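Local coordinates for protein abietadiene synthase, chloroplastic (Abies grandis, PDB 3S9V) that belongs to the terpene synthase family and is a large, mainly alpha-helical protein with a metal-binding terpene synthase domain in its C-terminal half, at residues Leu106-Leu109 / Ala110-Thr114; Ile153-Pro156 / Ala157-Glu161; Gln475-His478 / Gln479-Gln483; Met429-Leu432 / Glu433-Ser436. All coordinates share one frame; numbering follows the deposited sequence.

In the fold
The four contacts fall into two pairs at distant parts of a long, helical chain. Interactions 1 and 2 lie on helices 101-117 and 151-164, which pack together with contact centres about 10 Å apart; Leu109 CD2 comes within 3.6 Å of Phe155 CE1, and Ala110 CA sits equally close to Met158 SD. Interaction 4, on helix 430-440, lies near the middle of the chain; interaction 3, on helix 461-491, is farther out, with centres about 17 Å apart. These two do not touch, yet share two neighbours, Phe516 and Gln782. Centres of interactions 2 and 3 are about 62 Å apart. Interaction 3 touches the start of helix 521-541, whose far end runs into the aspartate-rich DDLYD sequence, probably metal-binding as in the family.

Interaction 1. Residues Leu106-Leu109 / Ala110-Thr114; sequences LATL and ACIIT
Thr108 and Ile112 meet one turn apart on the alpha helix 101-117, methyl against methyl, with Thr108 CG2 3.6 Å from Ile112 CD1. The isoleucine reaches back because its CG1 stands beside its own backbone N (chi1 -76°) and the chain then runs on extended to CD1. Thr108 turns its methyl to this apolar meeting and its hydroxyl elsewhere: OG1 gives its proton to Arg104 O, a turn earlier, and accepts one from Trp93 N in a neighbouring loop, which fixes the rotation of the side chain.

A second pair, Leu109 and Ile113, repeats the spacing one residue further on. Leu109 CD1 lies 4.0 Å from Ile113 CD1, a looser touch than the first.

Beneath both pairs runs the regular helical bonding. Cys111 N donates to Ala107 O at 2.9 Å, and Ile112 N to Thr108 O, also at 2.9 Å, while Ile113 N reaches Leu109 O at 3.0 Å.

Further out, this all-helical region, far from the metal-binding domain, encloses the helix on several sides. Helix 122-136 meets Thr108 and Ile112 through Phe131, Val125 and Ile129, helix 56-62 meets the small residues Ala107 and Ala110, and Leu109 packs on Phe155 and Met158 of helix 151-164. All of the touching residues are buried. Ile112 CG1 lies 3.2 Å from Thr108 O, the carbonyl that also accepts Ile112 N.

Interaction 2. Residues Ile153-Pro156 / Ala157-Glu161; sequences IVFP and AMLKE
Phe155 and Leu159 make the main side-chain contact, one turn apart in helix 151-164. Leu159 lays its CG over one face of the ring, 4.2 Å above the plane and shifted toward the rim, and its CD1 comes to 4.0 Å from Phe155 CE2. The ring is directed there by CG standing opposite the backbone N (chi1 -174°), and it also stacks with Phe151. Val154 CG1 and Met158 CE approach more loosely, at 4.5 Å, the methionine methyl being folded back by a bend at chi3. Phe155 and Met158 face Leu109 of helix 101-117, in the same all-helical region.

The backbone bonds are uneven. Pro156 has no N-H to give to the turn before, and the helix is kinked there. Ile153 O meets Ala157 through CB, at 3.6 Å, and accepts a hydrogen bond from Arg183 NE of helix 174-187. Met158 N is shared weakly between Val154 O at 3.4 Å and Phe155 O at 3.3 Å. Regular bonding returns with Leu159 N to Phe155 O at 3.1 Å and Lys160 N to Pro156 O at 3.0 Å.

Glu161 forms a salt bridge with Arg64. Main-chain bonding is thus weakened round the kink, while Ile153 O is turned to a side-chain donor of another helix.

Interaction 3. Residues Gln475-His478 / Gln479-Gln483; sequences QSIH and QTELQ
His478 and Glu481 lie side by side and point the same way, with the imidazole and carboxylate planes turned 47° apart. Their nearest atoms are His478 CD2 and Glu481 OE2, at 4.0 Å, and each polar end goes to other partners: NE2 donates to Phe516 O, while OE2 takes a salt bridge from Arg524 NE and a hydrogen bond from Tyr508. The glutamate is fully extended beyond CG, which brings OE1 across to Ile477 CG2, 3.7 Å away.

Both residues belong to the long helix 461-491, which packs with the helices of the metal-binding terpene synthase domain, probably as part of its alpha-helical bundle, and their side faces helices 504-514 and 521-541. The turn is held by Glu481 N to Ile477 O, 3.2 Å and almost straight at 177°, and by Leu482 N to His478 O.

Gln479 runs back along the preceding turn. With CG beside the backbone N (chi1 -61°), that carbon presses to 3.0 Å from Gln475 O, and the amide is carried on past Ser476. NE2 bonds Leu780 O. OE1 accepts a weak bond from a water that also donates to Ser476 O at 2.9 Å and is hydrogen-bonded to Ser476 OG at 3.1 Å.

Interaction 4. Residues Met429-Leu432 / Glu433-Ser436; sequences MPRL and EARS
Met429 holds the N-cap position of helix 430-440, and its carbonyl oxygen accepts Glu433 N at 3.0 Å. The next acceptors follow in order: Pro430 O takes Ala434 N at 2.8 Å, Arg431 O takes Arg435 N at 2.8 Å, and Leu432 O takes Ser436 N at 3.0 Å. Pro430 suits the first turn, where a helix has no earlier carbonyl to receive an N-H and a proline ring therefore leaves no bond broken. Arg431 is tied by backbone hydrogen bonding to Ser513, on helix 504-514.

Side-chain donors are satisfied mostly by groups outside this turn. Arg431 bends at chi2 and chi3, which curls its guanidinium back so that NH2 passes 4.1 Å from Ala434 CB; the charged group makes a cation-pi contact with Phe516, and NH2 has a weak bond to Gly284 O. Arg435 instead stretches out from CG to NE, its CG opposite the backbone N (chi1 -168°). NH2 forms a salt bridge with Glu439, one turn on, while NH1 reaches Gln782 O near the C-terminus of the chain. Glu433 OE1 is bonded to Ser428 OG, just before the helix.

Met429 and Pro430 pack on helices 741-757 and 504-514, and both arginines on Phe471 of helix 461-491, so the helix start lies among helices of the C-terminal half. With Glu433 in the first turn, its negative carboxylate would probably be favoured by the positive end of the helix dipole, while Arg435 is balanced by Glu439 within the helix and Arg431 finds its partners outside it.

Interaction 1. Residues Leu106-Leu109 / Ala110-Thr114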
loop_
_atom_site.group_PDB
_atom_site.type_symbol
_atom_site.label_atom_id
_atom_site.label_comp_id
_atom_site.label_asym_id
_atom_site.label_seq_id
_atom_site.Cartn_x
_atom_site.Cartn_y
_atom_site.Cartn_z
ATOM N N LEU A 106 2.455 31.802 12.620
ATOM C CA LEU A 106 3.532 31.194 13.400
ATOM C C LEU A 106 4.867 31.684 12.855
ATOM O O LEU A 106 5.715 32.178 13.597
ATOM C CB LEU A 106 3.484 29.667 13.293
ATOM C CG LEU A 106 4.631 28.917 13.976
ATOM C CD1 LEU A 106 4.410 28.954 15.477
ATOM C CD2 LEU A 106 4.689 27.468 13.494
ATOM N N ALA A 107 5.041 31.549 11.547
ATOM C CA ALA A 107 6.276 31.973 10.899
ATOM C C ALA A 107 6.500 33.483 10.976
ATOM O O ALA A 107 7.625 33.931 11.199
ATOM C CB ALA A 107 6.282 31.521 9.431
ATOM N N THR A 108 5.440 34.265 10.789
ATOM C CA THR A 108 5.572 35.720 10.821
ATOM C C THR A 108 6.002 36.191 12.204
ATOM O O THR A 108 6.925 36.989 12.344
ATOM C CB THR A 108 4.247 36.430 10.428
ATOM O OG1 THR A 108 3.796 35.951 9.152
ATOM C CG2 THR A 108 4.467 37.932 10.329
ATOM N N LEU A 109 5.334 35.692 13.236
ATOM C CA LEU A 109 5.687 36.085 14.590
ATOM C C LEU A 109 7.157 35.736 14.833
ATOM O O LEU A 109 7.931 36.574 15.289
ATOM C CB LEU A 109 4.791 35.359 15.597
ATOM C CG LEU A 109 5.035 35.678 17.070
ATOM C CD1 LEU A 109 4.984 37.183 17.286
ATOM C CD2 LEU A 109 3.995 34.978 17.921
ATOM N N ALA A 110 7.538 34.499 14.512
ATOM C CA ALA A 110 8.915 34.057 14.695
ATOM C C ALA A 110 9.927 34.941 13.954
ATOM O O ALA A 110 10.975 35.274 14.499
ATOM C CB ALA A 110 9.060 32.621 14.243
ATOM N N CYS A 111 9.630 35.319 12.715
ATOM C CA CYS A 111 10.558 36.161 11.960
ATOM C C CYS A 111 10.635 37.600 12.482
ATOM O O CYS A 111 11.703 38.207 12.498
ATOM C CB CYS A 111 10.186 36.161 10.470
ATOM S SG CYS A 111 10.458 34.568 9.677
ATOM N N ILE A 112 9.499 38.139 12.905
ATOM C CA ILE A 112 9.445 39.500 13.431
ATOM C C ILE A 112 10.283 39.607 14.698
ATOM O O ILE A 112 10.994 40.591 14.911
ATOM C CB ILE A 112 7.991 39.903 13.739
ATOM C CG1 ILE A 112 7.262 40.215 12.433
ATOM C CG2 ILE A 112 7.956 41.078 14.692
ATOM C CD1 ILE A 112 5.781 40.428 12.619
ATOM N N ILE A 113 10.206 38.586 15.541
ATOM C CA ILE A 113 10.975 38.594 16.778
ATOM C C ILE A 113 12.478 38.550 16.483
ATOM O O ILE A 113 13.251 39.291 17.085
ATOM C CB ILE A 113 10.551 37.409 17.676
ATOM C CG1 ILE A 113 9.130 37.663 18.194
ATOM C CG2 ILE A 113 11.537 37.212 18.822
ATOM C CD1 ILE A 113 8.549 36.524 19.012
ATOM N N THR A 114 12.881 37.711 15.532
ATOM C CA THR A 114 14.290 37.574 15.172
ATOM C C THR A 114 14.873 38.823 14.502
ATOM O O THR A 114 16.000 39.221 14.801
ATOM C CB THR A 114 14.506 36.362 14.242
ATOM O OG1 THR A 114 14.031 35.177 14.891
ATOM C CG2 THR A 114 15.985 36.192 13.912
#

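Interaction 2. Residues Ile153-Pro156 / Ala157-Glu161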
loop_
_atom_site.group_PDB
_atom_site.type_symbol
_atom_site.label_atom_id
_atom_site.label_comp_id
_atom_site.label_asym_id
_atom_site.label_seq_id
_atom_site.Cartn_x
_atom_site.Cartn_y
_atom_site.Cartn_z
ATOM N N ILE A 153 1.831 25.093 21.945
ATOM C CA ILE A 153 2.934 25.166 22.888
ATOM C C ILE A 153 3.879 26.272 22.444
ATOM O O ILE A 153 4.253 27.151 23.212
ATOM C CB ILE A 153 3.709 23.839 22.931
ATOM C CG1 ILE A 153 2.969 22.839 23.821
ATOM C CG2 ILE A 153 5.130 24.078 23.424
ATOM C CD1 ILE A 153 3.650 21.476 23.907
ATOM N N VAL A 154 4.230 26.220 21.171
ATOM C CA VAL A 154 5.157 27.154 20.563
ATOM C C VAL A 154 4.640 28.563 20.228
ATOM O O VAL A 154 5.366 29.548 20.381
ATOM C CB VAL A 154 5.754 26.486 19.301
ATOM C CG1 VAL A 154 6.351 27.513 18.394
ATOM C CG2 VAL A 154 6.810 25.440 19.727
ATOM N N PHE A 155 3.395 28.678 19.785
ATOM C CA PHE A 155 2.875 29.991 19.429
ATOM C C PHE A 155 2.683 30.950 20.618
ATOM O O PHE A 155 3.068 32.117 20.546
ATOM C CB PHE A 155 1.562 29.842 18.648
ATOM C CG PHE A 155 1.022 31.141 18.111
ATOM C CD1 PHE A 155 1.707 31.841 17.128
ATOM C CD2 PHE A 155 -0.180 31.652 18.580
ATOM C CE1 PHE A 155 1.205 33.036 16.615
ATOM C CE2 PHE A 155 -0.694 32.847 18.073
ATOM C CZ PHE A 155 0.001 33.539 17.088
ATOM N N PRO A 156 2.085 30.476 21.725
ATOM C CA PRO A 156 1.911 31.407 22.848
ATOM C C PRO A 156 3.236 31.782 23.510
ATOM O O PRO A 156 3.393 32.893 24.027
ATOM C CB PRO A 156 0.982 30.650 23.788
ATOM C CG PRO A 156 0.203 29.762 22.857
ATOM C CD PRO A 156 1.272 29.265 21.920
ATOM N N ALA A 157 4.191 30.861 23.481
ATOM C CA ALA A 157 5.496 31.119 24.066
ATOM C C ALA A 157 6.133 32.336 23.403
ATOM O O ALA A 157 6.765 33.146 24.074
ATOM C CB ALA A 157 6.394 29.905 23.908
ATOM N N MET A 158 5.967 32.466 22.090
ATOM C CA MET A 158 6.528 33.608 21.372
ATOM C C MET A 158 5.664 34.849 21.598
ATOM O O MET A 158 6.174 35.972 21.574
ATOM C CB MET A 158 6.642 33.319 19.869
ATOM C CG MET A 158 7.718 32.294 19.486
ATOM S SD MET A 158 8.071 32.270 17.696
ATOM C CE MET A 158 6.457 31.783 17.064
ATOM N N LEU A 159 4.360 34.654 21.811
ATOM C CA LEU A 159 3.470 35.788 22.077
ATOM C C LEU A 159 3.991 36.516 23.311
ATOM O O LEU A 159 4.028 37.748 23.348
ATOM C CB LEU A 159 2.028 35.326 22.340
ATOM C CG LEU A 159 1.124 35.083 21.126
ATOM C CD1 LEU A 159 -0.259 34.629 21.582
ATOM C CD2 LEU A 159 1.020 36.357 20.310
ATOM N N LYS A 160 4.392 35.742 24.318
ATOM C CA LYS A 160 4.929 36.303 25.556
ATOM C C LYS A 160 6.261 37.003 25.304
ATOM O O LYS A 160 6.533 38.046 25.895
ATOM C CB LYS A 160 5.096 35.201 26.610
ATOM C CG LYS A 160 3.776 34.538 26.980
ATOM C CD LYS A 160 3.942 33.368 27.937
ATOM C CE LYS A 160 4.362 33.822 29.317
ATOM N NZ LYS A 160 4.331 32.694 30.290
ATOM N N GLU A 161 7.087 36.443 24.418
ATOM C CA GLU A 161 8.372 37.065 24.107
ATOM C C GLU A 161 8.082 38.427 23.496
ATOM O O GLU A 161 8.617 39.444 23.926
ATOM C CB GLU A 161 9.172 36.259 23.075
ATOM C CG GLU A 161 9.549 34.826 23.442
ATOM C CD GLU A 161 10.573 34.247 22.461
ATOM O OE1 GLU A 161 11.766 34.615 22.565
ATOM O OE2 GLU A 161 10.185 33.443 21.579
#

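Interaction 3. Residues Gln475-His478 / Gln479-Gln483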
loop_
_atom_site.group_PDB
_atom_site.type_symbol
_atom_site.label_atom_id
_atom_site.label_comp_id
_atom_site.label_asym_id
_atom_site.label_seq_id
_atom_site.Cartn_x
_atom_site.Cartn_y
_atom_site.Cartn_z
ATOM N N GLN A 475 -3.882 -0.733 -20.969
ATOM C CA GLN A 475 -5.288 -1.047 -21.172
ATOM C C GLN A 475 -5.619 -1.097 -22.666
ATOM O O GLN A 475 -6.470 -1.869 -23.095
ATOM C CB GLN A 475 -6.154 0.005 -20.475
ATOM C CG GLN A 475 -7.640 -0.235 -20.587
ATOM C CD GLN A 475 -8.460 0.925 -20.063
ATOM O OE1 GLN A 475 -8.430 2.024 -20.619
ATOM N NE2 GLN A 475 -9.199 0.688 -18.983
ATOM N N SER A 476 -4.941 -0.271 -23.454
ATOM C CA SER A 476 -5.169 -0.239 -24.893
ATOM C C SER A 476 -4.741 -1.572 -25.500
ATOM O O SER A 476 -5.470 -2.172 -26.291
ATOM C CB SER A 476 -4.376 0.904 -25.525
ATOM O OG SER A 476 -4.568 0.934 -26.927
ATOM N N ILE A 477 -3.548 -2.022 -25.124
ATOM C CA ILE A 477 -3.012 -3.290 -25.600
ATOM C C ILE A 477 -3.938 -4.443 -25.195
ATOM O O ILE A 477 -4.126 -5.393 -25.955
ATOM C CB ILE A 477 -1.609 -3.532 -25.015
ATOM C CG1 ILE A 477 -0.623 -2.512 -25.603
ATOM C CG2 ILE A 477 -1.174 -4.963 -25.274
ATOM C CD1 ILE A 477 0.775 -2.581 -25.004
ATOM N N HIS A 478 -4.515 -4.341 -23.998
ATOM C CA HIS A 478 -5.429 -5.357 -23.471
ATOM C C HIS A 478 -6.737 -5.441 -24.255
ATOM O O HIS A 478 -7.297 -6.523 -24.410
ATOM C CB HIS A 478 -5.733 -5.090 -21.984
ATOM C CG HIS A 478 -4.607 -5.449 -21.059
ATOM N ND1 HIS A 478 -4.646 -5.198 -19.705
ATOM C CD2 HIS A 478 -3.415 -6.054 -21.291
ATOM C CE1 HIS A 478 -3.530 -5.630 -19.144
ATOM N NE2 HIS A 478 -2.766 -6.154 -20.085
ATOM N N GLN A 479 -7.226 -4.303 -24.740
ATOM C CA GLN A 479 -8.463 -4.268 -25.518
ATOM C C GLN A 479 -8.271 -4.982 -26.849
ATOM O O GLN A 479 -9.204 -5.576 -27.385
ATOM C CB GLN A 479 -8.894 -2.827 -25.758
ATOM C CG GLN A 479 -9.172 -2.090 -24.472
ATOM C CD GLN A 479 -9.472 -0.635 -24.690
ATOM O OE1 GLN A 479 -8.767 0.047 -25.428
ATOM N NE2 GLN A 479 -10.515 -0.140 -24.033
ATOM N N THR A 480 -7.058 -4.915 -27.378
ATOM C CA THR A 480 -6.734 -5.581 -28.632
ATOM C C THR A 480 -6.756 -7.085 -28.369
ATOM O O THR A 480 -7.492 -7.829 -29.020
ATOM C CB THR A 480 -5.330 -5.180 -29.125
ATOM O OG1 THR A 480 -5.317 -3.782 -29.436
ATOM C CG2 THR A 480 -4.943 -5.975 -30.358
ATOM N N GLU A 481 -5.949 -7.520 -27.403
ATOM C CA GLU A 481 -5.871 -8.934 -27.044
ATOM C C GLU A 481 -7.254 -9.544 -26.820
ATOM O O GLU A 481 -7.531 -10.677 -27.240
ATOM C CB GLU A 481 -5.032 -9.110 -25.778
ATOM C CG GLU A 481 -3.575 -8.690 -25.938
ATOM C CD GLU A 481 -2.749 -8.880 -24.667
ATOM O OE1 GLU A 481 -1.538 -8.570 -24.696
ATOM O OE2 GLU A 481 -3.302 -9.334 -23.643
ATOM N N LEU A 482 -8.116 -8.786 -26.152
ATOM C CA LEU A 482 -9.464 -9.244 -25.858
ATOM C C LEU A 482 -10.216 -9.554 -27.147
ATOM O O LEU A 482 -10.933 -10.555 -27.237
ATOM C CB LEU A 482 -10.220 -8.184 -25.057
ATOM C CG LEU A 482 -11.654 -8.570 -24.701
ATOM C CD1 LEU A 482 -11.632 -9.843 -23.878
ATOM C CD2 LEU A 482 -12.331 -7.442 -23.940
ATOM N N GLN A 483 -10.051 -8.686 -28.140
ATOM C CA GLN A 483 -10.703 -8.870 -29.427
ATOM C C GLN A 483 -10.260 -10.183 -30.044
ATOM O O GLN A 483 -11.088 -10.992 -30.472
ATOM C CB GLN A 483 -10.362 -7.719 -30.379
ATOM C CG GLN A 483 -11.003 -6.395 -30.014
ATOM C CD GLN A 483 -12.510 -6.497 -29.887
ATOM O OE1 GLN A 483 -13.027 -7.136 -28.968
ATOM N NE2 GLN A 483 -13.226 -5.872 -30.818
HETATM O O HOH W 1 -6.928 -0.613 -28.205
#

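Interaction 4. Residues Met429-Leu432 / Glu433-Ser436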
loop_
_atom_site.group_PDB
_atom_site.type_symbol
_atom_site.label_atom_id
_atom_site.label_comp_id
_atom_site.label_asym_id
_atom_site.label_seq_id
_atom_site.Cartn_x
_atom_site.Cartn_y
_atom_site.Cartn_z
ATOM N N MET A 429 -6.221 -6.737 -6.685
ATOM C CA MET A 429 -5.475 -7.061 -7.900
ATOM C C MET A 429 -4.733 -5.792 -8.329
ATOM O O MET A 429 -5.283 -4.693 -8.267
ATOM C CB MET A 429 -6.428 -7.518 -9.014
ATOM C CG MET A 429 -7.518 -8.507 -8.568
ATOM S SD MET A 429 -6.900 -9.967 -7.695
ATOM C CE MET A 429 -5.696 -10.554 -8.895
ATOM N N PRO A 430 -3.476 -5.930 -8.774
ATOM C CA PRO A 430 -2.630 -4.812 -9.212
ATOM C C PRO A 430 -3.283 -3.704 -10.048
ATOM O O PRO A 430 -3.151 -2.520 -9.716
ATOM C CB PRO A 430 -1.500 -5.514 -9.963
ATOM C CG PRO A 430 -1.349 -6.789 -9.202
ATOM C CD PRO A 430 -2.793 -7.218 -8.994
ATOM N N ARG A 431 -3.976 -4.063 -11.125
ATOM C CA ARG A 431 -4.603 -3.039 -11.959
ATOM C C ARG A 431 -5.706 -2.287 -11.218
ATOM O O ARG A 431 -5.813 -1.063 -11.327
ATOM C CB ARG A 431 -5.170 -3.648 -13.245
ATOM C CG ARG A 431 -4.117 -4.154 -14.226
ATOM C CD ARG A 431 -3.352 -3.013 -14.904
ATOM N NE ARG A 431 -2.239 -2.534 -14.093
ATOM C CZ ARG A 431 -1.449 -1.520 -14.431
ATOM N NH1 ARG A 431 -1.645 -0.860 -15.570
ATOM N NH2 ARG A 431 -0.442 -1.181 -13.640
ATOM N N LEU A 432 -6.524 -3.010 -10.461
ATOM C CA LEU A 432 -7.607 -2.368 -9.722
ATOM C C LEU A 432 -7.072 -1.428 -8.635
ATOM O O LEU A 432 -7.619 -0.336 -8.430
ATOM C CB LEU A 432 -8.530 -3.429 -9.119
ATOM C CG LEU A 432 -9.221 -4.290 -10.183
ATOM C CD1 LEU A 432 -10.106 -5.346 -9.529
ATOM C CD2 LEU A 432 -10.051 -3.382 -11.087
ATOM N N GLU A 433 -6.010 -1.844 -7.943
ATOM C CA GLU A 433 -5.423 -1.001 -6.906
ATOM C C GLU A 433 -4.763 0.196 -7.577
ATOM O O GLU A 433 -4.874 1.323 -7.105
ATOM C CB GLU A 433 -4.368 -1.754 -6.087
ATOM C CG GLU A 433 -3.785 -0.896 -4.954
ATOM C CD GLU A 433 -2.851 -1.656 -4.017
ATOM O OE1 GLU A 433 -3.250 -2.730 -3.517
ATOM O OE2 GLU A 433 -1.723 -1.170 -3.768
ATOM N N ALA A 434 -4.081 -0.054 -8.686
ATOM C CA ALA A 434 -3.411 1.018 -9.400
ATOM C C ALA A 434 -4.419 2.056 -9.879
ATOM O O ALA A 434 -4.160 3.264 -9.809
ATOM C CB ALA A 434 -2.626 0.455 -10.582
ATOM N N ARG A 435 -5.573 1.595 -10.357
ATOM C CA ARG A 435 -6.581 2.526 -10.847
ATOM C C ARG A 435 -7.111 3.342 -9.695
ATOM O O ARG A 435 -7.300 4.551 -9.820
ATOM C CB ARG A 435 -7.749 1.801 -11.528
ATOM C CG ARG A 435 -8.663 2.748 -12.310
ATOM C CD ARG A 435 -9.742 1.997 -13.061
ATOM N NE ARG A 435 -10.242 2.735 -14.220
ATOM C CZ ARG A 435 -10.885 3.893 -14.144
ATOM N NH1 ARG A 435 -11.304 4.492 -15.249
ATOM N NH2 ARG A 435 -11.108 4.453 -12.963
ATOM N N SER A 436 -7.340 2.679 -8.569
ATOM C CA SER A 436 -7.865 3.356 -7.389
ATOM C C SER A 436 -6.931 4.484 -6.946
ATOM O O SER A 436 -7.350 5.634 -6.790
ATOM C CB SER A 436 -8.043 2.353 -6.245
ATOM O OG SER A 436 -8.675 2.944 -5.124
#